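Local coordinates for nicotinate phosphoribosyltransferase (PDB 4HL7), which probably catalyses the ATP-dependent synthesis of nicotinate ribonucleotide from nicotinate and phosphoribosyl pyrophosphate, feeding NAD biosynthesis, at residues A[28-34]-A[254-259]; A[92-96]-A[126-130]; A[236-241]-A[380-386]; A[262-268]-A[288-292]. One frame throughout, in Å; residues are numbered along the deposited sequence.

Contact 1 of 4, residues A[28-34]-A[254-259]; sequences QAIHHFY and RWLTAF
The guanidinium of Arg254 lies flat on one face of the Phe33 ring, their centres 4.0 Å apart and their planes only 19° from parallel, an off-centre cation-pi stack. Arg254 CD sits more squarely over the same face, adding a CH-pi contact, while CD2 of His32 covers the opposite face. Near the ring plane the edge meets the backbone N of Ala258. At the guanidinium's own edge, Arg254 NH1 donates to Tyr34 OH (3.1 Å, 156° at the hydrogen), and that hydroxyl is also hydrogen-bonded to His238. The arginine chain, turned moderately from extended at chi2 and chi3, runs out alongside the ring and lays its head over the face. Water 1 joins Phe33 O to Arg254 NH1. Away from the arginine, the two helices cross at 89° with their axes 9.8 Å apart, and Ala29 CB meets Ala258 CB at 3.6 Å. Gln28 NE2 makes a weak bond to Ala258 O and a further one to His84 O, while OE1 is bonded to Lys86 N. The contact thus joins an apolar meeting of two alanines to an arginine whose NH1 is shared between a phenol and a water, with the stack limiting how its head can tilt.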
# COMPACT_ATOMS: atom_id res chain seq x y z
N GLN A 28 8.90 -11.78 5.63
CA GLN A 28 9.70 -12.32 6.74
C GLN A 28 8.87 -12.73 7.92
O GLN A 28 9.12 -13.81 8.53
CB GLN A 28 10.86 -11.41 7.21
CG GLN A 28 11.39 -11.91 8.58
CD GLN A 28 12.70 -11.34 8.94
OE1 GLN A 28 13.68 -11.50 8.20
NE2 GLN A 28 12.74 -10.63 10.05
N ALA A 29 7.88 -11.90 8.30
CA ALA A 29 7.10 -12.23 9.50
C ALA A 29 6.24 -13.46 9.25
O ALA A 29 6.07 -14.34 10.10
CB ALA A 29 6.21 -11.05 9.93
N ILE A 30 5.75 -13.57 8.03
CA ILE A 30 4.88 -14.73 7.62
C ILE A 30 5.79 -15.98 7.54
O ILE A 30 5.39 -17.10 7.98
CB ILE A 30 4.22 -14.45 6.25
CG1 ILE A 30 3.19 -13.32 6.43
CG2 ILE A 30 3.49 -15.71 5.69
CD1 ILE A 30 2.86 -12.63 5.10
N HIS A 31 6.98 -15.81 7.00
CA HIS A 31 7.99 -16.92 6.93
C HIS A 31 8.24 -17.48 8.32
O HIS A 31 8.29 -18.70 8.52
CB HIS A 31 9.28 -16.38 6.26
CG HIS A 31 10.48 -17.23 6.41
ND1 HIS A 31 10.82 -18.17 5.49
CD2 HIS A 31 11.52 -17.21 7.36
CE1 HIS A 31 11.99 -18.75 5.86
NE2 HIS A 31 12.41 -18.16 7.00
N HIS A 32 8.36 -16.59 9.28
CA HIS A 32 8.70 -16.97 10.64
C HIS A 32 7.56 -17.64 11.35
O HIS A 32 7.75 -18.72 11.96
CB HIS A 32 9.16 -15.71 11.40
CG HIS A 32 9.69 -16.02 12.77
ND1 HIS A 32 10.96 -16.46 12.98
CD2 HIS A 32 9.05 -16.02 14.02
CE1 HIS A 32 11.13 -16.70 14.30
NE2 HIS A 32 9.95 -16.45 14.93
N PHE A 33 6.36 -17.06 11.31
CA PHE A 33 5.23 -17.51 12.16
C PHE A 33 4.24 -18.43 11.44
O PHE A 33 3.50 -19.20 12.09
CB PHE A 33 4.45 -16.27 12.72
CG PHE A 33 5.16 -15.58 13.87
CD1 PHE A 33 5.46 -16.30 15.02
CD2 PHE A 33 5.42 -14.20 13.83
CE1 PHE A 33 6.10 -15.67 16.09
CE2 PHE A 33 6.06 -13.56 14.90
CZ PHE A 33 6.39 -14.30 16.02
N TYR A 34 4.12 -18.25 10.13
CA TYR A 34 2.96 -18.79 9.36
C TYR A 34 3.42 -19.41 8.04
O TYR A 34 2.81 -19.20 7.00
CB TYR A 34 1.91 -17.66 9.08
CG TYR A 34 1.46 -16.97 10.33
CD1 TYR A 34 1.56 -15.58 10.45
CD2 TYR A 34 0.89 -17.70 11.37
CE1 TYR A 34 1.22 -14.94 11.66
CE2 TYR A 34 0.54 -17.11 12.58
CZ TYR A 34 0.69 -15.71 12.69
OH TYR A 34 0.32 -15.08 13.86
N ARG A 254 2.65 -9.56 17.38
CA ARG A 254 3.49 -10.47 16.62
C ARG A 254 4.38 -9.72 15.63
O ARG A 254 5.42 -10.21 15.26
CB ARG A 254 2.64 -11.48 15.86
CG ARG A 254 2.13 -12.53 16.86
CD ARG A 254 2.01 -13.90 16.26
NE ARG A 254 2.48 -14.92 17.22
CZ ARG A 254 2.56 -16.21 16.95
NH1 ARG A 254 2.16 -16.65 15.76
NH2 ARG A 254 3.00 -17.07 17.87
N TRP A 255 3.98 -8.52 15.21
CA TRP A 255 4.91 -7.72 14.38
C TRP A 255 6.20 -7.45 15.17
O TRP A 255 7.30 -7.53 14.65
CB TRP A 255 4.26 -6.38 13.96
CG TRP A 255 5.13 -5.61 12.99
CD1 TRP A 255 6.01 -4.55 13.23
CD2 TRP A 255 5.30 -5.94 11.58
NE1 TRP A 255 6.66 -4.18 12.03
CE2 TRP A 255 6.22 -4.96 11.02
CE3 TRP A 255 4.76 -6.90 10.74
CZ2 TRP A 255 6.60 -4.98 9.67
CZ3 TRP A 255 5.13 -6.88 9.39
CH2 TRP A 255 6.01 -5.94 8.88
N LEU A 256 6.04 -7.09 16.44
CA LEU A 256 7.17 -6.81 17.33
C LEU A 256 8.06 -8.05 17.59
O LEU A 256 9.26 -7.93 17.73
CB LEU A 256 6.66 -6.27 18.65
CG LEU A 256 5.91 -4.91 18.49
CD1 LEU A 256 5.39 -4.45 19.88
CD2 LEU A 256 6.64 -3.76 17.74
N THR A 257 7.48 -9.24 17.62
CA THR A 257 8.28 -10.46 17.91
C THR A 257 8.85 -11.10 16.64
O THR A 257 9.61 -12.07 16.72
CB THR A 257 7.51 -11.47 18.74
OG1 THR A 257 6.27 -11.73 18.14
CG2 THR A 257 7.24 -10.89 20.15
N ALA A 258 8.44 -10.57 15.49
CA ALA A 258 8.96 -11.01 14.17
C ALA A 258 10.34 -10.42 13.86
O ALA A 258 11.05 -10.97 13.04
CB ALA A 258 7.97 -10.62 13.09
N PHE A 259 10.70 -9.31 14.50
CA PHE A 259 11.94 -8.54 14.15
C PHE A 259 12.55 -7.98 15.42
O PHE A 259 11.80 -7.63 16.35
CB PHE A 259 11.62 -7.32 13.27
CG PHE A 259 10.73 -7.61 12.04
CD1 PHE A 259 11.31 -7.95 10.81
CD2 PHE A 259 9.34 -7.42 12.09
CE1 PHE A 259 10.48 -8.17 9.68
CE2 PHE A 259 8.51 -7.60 10.97
CZ PHE A 259 9.09 -8.01 9.75
O HOH W 1 3.06 -19.09 14.77

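Contact 2 of 4, residues A[92-96]-A[126-130]; sequences SLRYF and RDTIL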
# COMPACT_ATOMS: atom_id res chain seq x y z
N SER A 92 17.01 -17.91 2.36
CA SER A 92 15.89 -18.60 1.71
C SER A 92 15.43 -17.88 0.41
O SER A 92 15.01 -18.54 -0.54
CB SER A 92 14.74 -18.91 2.69
OG SER A 92 13.82 -17.83 2.81
N LEU A 93 15.60 -16.55 0.34
CA LEU A 93 15.27 -15.78 -0.94
C LEU A 93 16.13 -16.16 -2.14
O LEU A 93 15.70 -16.03 -3.30
CB LEU A 93 15.39 -14.30 -0.71
CG LEU A 93 14.34 -13.80 0.24
CD1 LEU A 93 14.36 -12.26 0.06
CD2 LEU A 93 12.94 -14.31 -0.19
N ARG A 94 17.31 -16.69 -1.85
CA ARG A 94 18.28 -17.10 -2.88
C ARG A 94 17.73 -18.17 -3.83
O ARG A 94 18.17 -18.25 -4.98
CB ARG A 94 19.60 -17.59 -2.25
CG ARG A 94 20.69 -16.51 -2.18
CD ARG A 94 22.05 -17.06 -1.73
NE ARG A 94 22.09 -17.20 -0.27
CZ ARG A 94 22.62 -16.30 0.55
NH1 ARG A 94 23.16 -15.18 0.04
NH2 ARG A 94 22.62 -16.50 1.87
N TYR A 95 16.79 -18.97 -3.36
CA TYR A 95 16.14 -19.95 -4.18
C TYR A 95 14.68 -19.56 -4.52
O TYR A 95 14.03 -20.26 -5.28
CB TYR A 95 16.29 -21.44 -3.63
CG TYR A 95 15.80 -21.73 -2.21
CD1 TYR A 95 14.45 -21.93 -1.93
CD2 TYR A 95 16.70 -21.85 -1.16
CE1 TYR A 95 14.00 -22.16 -0.62
CE2 TYR A 95 16.29 -22.11 0.12
CZ TYR A 95 14.94 -22.27 0.39
OH TYR A 95 14.53 -22.47 1.64
N PHE A 96 14.16 -18.46 -3.99
CA PHE A 96 12.70 -18.20 -4.14
C PHE A 96 12.34 -17.79 -5.59
O PHE A 96 12.99 -16.93 -6.18
CB PHE A 96 12.19 -17.10 -3.21
CG PHE A 96 10.76 -16.76 -3.43
CD1 PHE A 96 9.75 -17.60 -2.92
CD2 PHE A 96 10.39 -15.66 -4.19
CE1 PHE A 96 8.42 -17.32 -3.16
CE2 PHE A 96 9.04 -15.40 -4.43
CZ PHE A 96 8.07 -16.23 -3.91
N ARG A 126 3.26 -16.83 2.37
CA ARG A 126 4.66 -16.44 2.13
C ARG A 126 5.00 -16.37 0.60
O ARG A 126 5.70 -15.50 0.18
CB ARG A 126 5.59 -17.43 2.80
CG ARG A 126 7.09 -17.07 2.70
CD ARG A 126 7.92 -18.36 2.72
NE ARG A 126 9.35 -18.09 2.79
CZ ARG A 126 10.19 -18.13 1.77
NH1 ARG A 126 9.81 -18.54 0.56
NH2 ARG A 126 11.45 -17.82 2.00
N ASP A 127 4.48 -17.27 -0.18
CA ASP A 127 4.83 -17.36 -1.58
C ASP A 127 4.03 -16.44 -2.51
O ASP A 127 4.44 -16.24 -3.69
CB ASP A 127 4.79 -18.77 -2.01
CG ASP A 127 5.88 -19.62 -1.25
OD1 ASP A 127 5.81 -20.79 -1.34
OD2 ASP A 127 6.74 -19.03 -0.54
N THR A 128 2.96 -15.88 -1.98
CA THR A 128 2.06 -15.03 -2.82
C THR A 128 2.06 -13.56 -2.39
O THR A 128 1.54 -12.71 -3.13
CB THR A 128 0.62 -15.54 -2.90
OG1 THR A 128 0.00 -15.56 -1.61
CG2 THR A 128 0.54 -16.96 -3.58
N ILE A 129 2.59 -13.29 -1.19
CA ILE A 129 2.49 -11.91 -0.66
C ILE A 129 3.18 -10.87 -1.57
O ILE A 129 2.75 -9.74 -1.67
CB ILE A 129 2.95 -11.79 0.81
CG1 ILE A 129 2.72 -10.33 1.30
CG2 ILE A 129 4.41 -12.13 0.95
CD1 ILE A 129 2.62 -10.18 2.76
N LEU A 130 4.26 -11.27 -2.26
CA LEU A 130 4.93 -10.31 -3.12
C LEU A 130 4.19 -9.92 -4.41
O LEU A 130 4.59 -8.94 -5.04
CB LEU A 130 6.36 -10.76 -3.45
CG LEU A 130 7.30 -11.02 -2.27
CD1 LEU A 130 8.70 -11.32 -2.80
CD2 LEU A 130 7.29 -9.86 -1.27
O HOH W 2 12.34 -19.22 -0.72
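Phe96 and Arg126 pass each other in opposite senses, ring and guanidinium planes steeply inclined at 70°, where two short helices of the N-terminal domain, 87-93 and 125-128, and the residues that follow them meet. Their nearest atoms are Phe96 CD1 and Arg126 NH1, 3.6 Å apart. With CG anti to the backbone N (chi1 176°), the phenylalanine sends its ring across to the other segment. There its edge meets Asp127: CE1 is 3.6 Å from OD2, the carboxylate is turned 49° against the ring, and the backbone O of Asp127 also lies in the ring plane beside CZ. Leu130 CD1 touches CE2 more loosely, and Phe70 packs against both Phe96 and Leu130. The carboxylate has a second role, since Asp127 OD2 forms a salt bridge with NH1 of the adjacent Arg126 at 3.3 Å, within the guanidinium plane. Arg126 is extended from CG to NE, and its NE is hydrogen-bonded to His31 of helix 21-33, so several groups fix its head. Ser92 OG, lying by the same head, is hydrogen-bonded to Phe89 O. Water 2 completes the link between the segments, donating to Ser92 O at 2.8 Å and accepting from Arg126 NH1 at 2.9 Å.

Contact 3 of 4, residues A[236-241]-A[380-386]; sequences MGHQAL and CQGRPVA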
# COMPACT_ATOMS: atom_id res chain seq x y z
N MSE A 236 -5.84 -8.37 8.98
CA MSE A 236 -7.01 -9.11 8.46
C MSE A 236 -6.71 -10.60 8.53
O MSE A 236 -7.55 -11.37 8.95
CB MSE A 236 -7.20 -8.70 6.97
CG MSE A 236 -7.80 -7.29 6.92
SE MSE A 236 -7.58 -6.61 5.06
CE MSE A 236 -9.11 -7.59 4.33
N GLY A 237 -5.49 -11.02 8.11
CA GLY A 237 -5.15 -12.47 8.16
C GLY A 237 -5.34 -13.04 9.57
O GLY A 237 -5.75 -14.18 9.75
N HIS A 238 -5.00 -12.25 10.59
CA HIS A 238 -5.20 -12.72 11.98
C HIS A 238 -6.61 -13.03 12.37
O HIS A 238 -6.85 -13.75 13.34
CB HIS A 238 -4.49 -11.80 13.00
CG HIS A 238 -3.00 -12.04 13.06
ND1 HIS A 238 -2.15 -11.54 12.14
CD2 HIS A 238 -2.23 -12.90 13.86
CE1 HIS A 238 -0.88 -11.97 12.38
NE2 HIS A 238 -0.93 -12.81 13.44
N GLN A 239 -7.58 -12.52 11.61
CA GLN A 239 -9.01 -12.89 11.83
C GLN A 239 -9.30 -14.36 11.57
O GLN A 239 -10.33 -14.90 12.00
CB GLN A 239 -9.96 -12.02 10.96
CG GLN A 239 -9.87 -10.54 11.32
CD GLN A 239 -10.51 -9.67 10.24
OE1 GLN A 239 -11.21 -10.18 9.38
NE2 GLN A 239 -10.24 -8.35 10.26
N ALA A 240 -8.45 -14.97 10.79
CA ALA A 240 -8.52 -16.39 10.51
C ALA A 240 -7.62 -17.23 11.45
O ALA A 240 -7.93 -18.42 11.70
CB ALA A 240 -8.13 -16.67 9.05
N LEU A 241 -6.55 -16.64 11.95
CA LEU A 241 -5.51 -17.40 12.63
C LEU A 241 -5.72 -17.46 14.17
O LEU A 241 -5.25 -18.45 14.82
CB LEU A 241 -4.12 -16.76 12.35
CG LEU A 241 -3.77 -16.69 10.86
CD1 LEU A 241 -2.45 -15.96 10.71
CD2 LEU A 241 -3.62 -18.10 10.39
N CYS A 380 -8.09 -16.47 4.23
CA CYS A 380 -6.86 -16.95 4.86
C CYS A 380 -7.20 -18.27 5.57
O CYS A 380 -8.20 -18.34 6.31
CB CYS A 380 -6.42 -15.94 5.91
SG CYS A 380 -4.90 -16.38 6.78
N GLN A 381 -6.37 -19.30 5.33
CA GLN A 381 -6.66 -20.67 5.81
C GLN A 381 -8.05 -21.10 5.45
O GLN A 381 -8.72 -21.80 6.22
CB GLN A 381 -6.45 -20.79 7.34
CG GLN A 381 -5.03 -20.69 7.79
CD GLN A 381 -4.16 -21.78 7.22
OE1 GLN A 381 -3.89 -21.81 6.02
NE2 GLN A 381 -3.76 -22.74 8.07
N GLY A 382 -8.50 -20.69 4.25
CA GLY A 382 -9.82 -21.06 3.75
C GLY A 382 -10.99 -20.39 4.47
O GLY A 382 -12.13 -20.84 4.33
N ARG A 383 -10.69 -19.38 5.26
CA ARG A 383 -11.71 -18.66 6.07
C ARG A 383 -11.80 -17.22 5.57
O ARG A 383 -10.78 -16.63 5.19
CB ARG A 383 -11.29 -18.65 7.56
CG ARG A 383 -11.08 -20.07 8.15
CD ARG A 383 -9.92 -20.14 9.16
NE ARG A 383 -9.51 -21.54 9.34
CZ ARG A 383 -8.78 -21.96 10.37
NH1 ARG A 383 -8.41 -21.12 11.31
NH2 ARG A 383 -8.44 -23.25 10.46
N PRO A 384 -13.00 -16.62 5.64
CA PRO A 384 -13.10 -15.22 5.22
C PRO A 384 -12.36 -14.28 6.17
O PRO A 384 -12.25 -14.58 7.39
CB PRO A 384 -14.62 -14.87 5.32
CG PRO A 384 -15.31 -16.11 5.75
CD PRO A 384 -14.26 -17.14 6.20
N VAL A 385 -11.95 -13.13 5.66
CA VAL A 385 -11.38 -12.06 6.52
C VAL A 385 -11.94 -10.74 5.97
O VAL A 385 -12.48 -10.70 4.86
CB VAL A 385 -9.82 -12.05 6.49
CG1 VAL A 385 -9.26 -13.38 7.02
CG2 VAL A 385 -9.31 -11.71 5.07
N ALA A 386 -11.90 -9.69 6.77
CA ALA A 386 -12.59 -8.44 6.35
C ALA A 386 -11.88 -7.20 6.80
O ALA A 386 -11.16 -7.21 7.77
CB ALA A 386 -14.00 -8.40 6.86
O HOH W 3 -11.68 -16.09 9.63
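Gln239 and Ala386 pair through two hydrogen bonds where helix 232-241 packs on a beta hairpin of the antiparallel sheet, the one that joins strand 372-380 to the outermost strand 383-384. The side-chain amide matches the backbone of Ala386: its OE1 accepts from Ala386 N at 2.7 Å, and its NE2 donates to Ala386 O at 2.9 Å. The second bond lies in the carbonyl plane and close to the plane of the amide, so the pair fixes the rotation of the glutamine head. Extended beyond CG, the Gln239 chain reaches from the helix to the backbone of Ala386, and Phe402 and Leu406 of helix 400-409 pack against it.

Beside this pair, Ala240 CB presses on the hairpin, 3.6 Å from Cys380 CB, and Val385 CG1 points at the helix backbone near Met236 O. Met236, a selenomethionine, continues the apolar patch, its CB meeting Val385 CG2. At the far end the Leu241 and Gln381 side chains cross at about a right angle, CD2 against CG. What presents these residues is a type I' turn from Cys380 to Arg383, with Gln381 and Gly382 both at positive phi; Gln381 OE1 is in turn held by the backbone N of Ser38. A water donates to both Gln239 O and Pro384 O. From the turn the bent Arg383 chain reaches back to the last helical residues, where its NH1 donates to Ala240 O at 2.8 Å, tilted 18° from the carbonyl plane.

Contact 4 of 4, residues A[262-268]-A[288-292]; sequences MLAIAPT and YDGVR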
# COMPACT_ATOMS: atom_id res chain seq x y z
N MSE A 262 12.58 -3.68 13.57
CA MSE A 262 11.93 -3.18 12.33
C MSE A 262 11.05 -1.98 12.65
O MSE A 262 10.29 -2.00 13.63
CB MSE A 262 11.13 -4.31 11.67
CG MSE A 262 10.22 -3.99 10.45
SE MSE A 262 11.49 -3.48 9.02
CE MSE A 262 12.35 -5.25 8.51
N LEU A 263 11.11 -0.96 11.79
CA LEU A 263 10.07 0.12 11.85
C LEU A 263 8.66 -0.46 12.07
O LEU A 263 8.22 -1.42 11.42
CB LEU A 263 10.13 1.00 10.62
CG LEU A 263 9.16 2.21 10.53
CD1 LEU A 263 9.63 3.27 11.52
CD2 LEU A 263 9.18 2.73 9.10
N ALA A 264 7.95 0.13 13.03
CA ALA A 264 6.65 -0.35 13.40
C ALA A 264 5.67 0.79 13.34
O ALA A 264 5.59 1.62 14.28
CB ALA A 264 6.69 -0.94 14.78
N ILE A 265 5.00 0.89 12.21
CA ILE A 265 3.94 1.91 12.06
C ILE A 265 2.65 1.16 11.77
O ILE A 265 2.53 0.56 10.71
CB ILE A 265 4.24 2.89 10.87
CG1 ILE A 265 5.52 3.70 11.13
CG2 ILE A 265 3.04 3.85 10.64
CD1 ILE A 265 5.43 4.67 12.32
N ALA A 266 1.66 1.24 12.67
CA ALA A 266 0.36 0.47 12.49
C ALA A 266 -0.71 1.27 11.79
O ALA A 266 -0.95 2.42 12.13
CB ALA A 266 -0.18 0.01 13.86
N PRO A 267 -1.38 0.67 10.79
CA PRO A 267 -2.64 1.30 10.41
C PRO A 267 -3.71 1.12 11.48
O PRO A 267 -3.70 0.15 12.23
CB PRO A 267 -3.04 0.52 9.14
CG PRO A 267 -2.56 -0.87 9.49
CD PRO A 267 -1.25 -0.70 10.23
N THR A 268 -4.66 2.05 11.55
CA THR A 268 -5.60 2.04 12.67
C THR A 268 -6.99 1.67 12.27
O THR A 268 -7.92 1.53 13.16
CB THR A 268 -5.63 3.46 13.35
OG1 THR A 268 -6.18 4.38 12.40
CG2 THR A 268 -4.26 3.90 13.73
N TYR A 288 5.59 0.82 19.49
CA TYR A 288 5.38 1.25 18.10
C TYR A 288 5.93 2.67 17.85
O TYR A 288 5.84 3.53 18.70
CB TYR A 288 3.88 1.17 17.75
CG TYR A 288 3.54 -0.18 17.20
CD1 TYR A 288 3.36 -0.35 15.83
CD2 TYR A 288 3.40 -1.28 18.06
CE1 TYR A 288 3.06 -1.60 15.30
CE2 TYR A 288 3.13 -2.56 17.54
CZ TYR A 288 3.00 -2.70 16.16
OH TYR A 288 2.74 -3.94 15.61
N ASP A 289 6.49 2.89 16.67
CA ASP A 289 7.04 4.15 16.30
C ASP A 289 5.94 5.13 15.94
O ASP A 289 6.17 6.35 15.92
CB ASP A 289 7.99 3.95 15.12
CG ASP A 289 9.14 3.00 15.48
OD1 ASP A 289 9.87 3.32 16.44
OD2 ASP A 289 9.19 1.86 14.94
N GLY A 290 4.76 4.61 15.65
CA GLY A 290 3.68 5.51 15.29
C GLY A 290 2.57 4.77 14.56
O GLY A 290 2.50 3.49 14.57
N VAL A 291 1.71 5.54 13.91
CA VAL A 291 0.50 4.98 13.30
C VAL A 291 0.27 5.65 11.93
O VAL A 291 0.76 6.78 11.67
CB VAL A 291 -0.76 5.21 14.19
CG1 VAL A 291 -0.71 4.27 15.40
CG2 VAL A 291 -0.86 6.71 14.67
N ARG A 292 -0.56 5.01 11.11
CA ARG A 292 -0.83 5.51 9.75
C ARG A 292 -2.31 5.83 9.62
O ARG A 292 -3.17 5.02 10.02
CB ARG A 292 -0.42 4.44 8.71
CG ARG A 292 -0.65 4.89 7.24
CD ARG A 292 -0.13 3.83 6.24
NE ARG A 292 -1.31 3.14 5.73
CZ ARG A 292 -1.52 1.83 5.71
NH1 ARG A 292 -2.71 1.38 5.30
NH2 ARG A 292 -0.56 0.95 6.00
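Ala264 O takes two backbone donors, Asp289 N at 2.9 Å and, more weakly, Gly290 N at 3.4 Å, just before a pair of parallel strands. Strands 265-267 and 290-293 are neighbours in the parallel sheet of the TIM-barrel-like domain, linked by a crossover through helices 273-279 and 282-287. Asp289 also grips the same alanine from its side chain: OD2 accepts from Ala264 N at 2.9 Å through its anti lone pair, so Ala264 is held at both its N and its O. Further along, Ala266 alternates between donor and acceptor in the usual parallel manner, its N bonded to Gly290 O and its O to Arg292 N.

Ala266 and Val291 point to one face of the sheet. Ahead of the strands, Ala264 CB lies over the face of the Tyr288 ring in a CH-pi contact, and Ala266 CB approaches the same ring obliquely; the Tyr288 hydroxyl is bonded to Leu252 O of helix 247-258. On the other face of the sheet, Ile265 CD1 packs on Gly290, 3.5 Å from its CA, and its CG2 branch runs toward Arg292. Arg292 leaves the backbone with CG anti to N (chi1 -179°) and bends at chi3, which sets its guanidinium over Pro267 CB; its NH2 bonds Thr229 OG1. Pro267 and Arg292 both touch His232, predicted to be autophosphorylated though unmodified here, so this face probably borders the catalytic centre. Past the last bridge, Thr268 N and Arg292 O, buried and without partners, stand 3.7 Å apart.

Overall arrangement
All four contacts are largely buried, but contact 4 lies deepest, its centre about 14 Å from the centre of the chain, against about 19 Å for the centres of the others. It is the one built on strand pairing; contact 3 sets a helix on a hairpin of the other sheet. Contacts 1 and 2 place arginine heads beside aromatic rings, whereas contact 3 turns its arginine and its bridging water to backbone carbonyls. Contact 1 joins the N-terminal domain to the TIM-barrel-like part of the chain and touches all the others: contact 2 through His31 and Arg126, contact 3 through Tyr34 and His238, contact 4 through Trp255 and Leu263. Contacts 2, 3 and 4 do not touch one another.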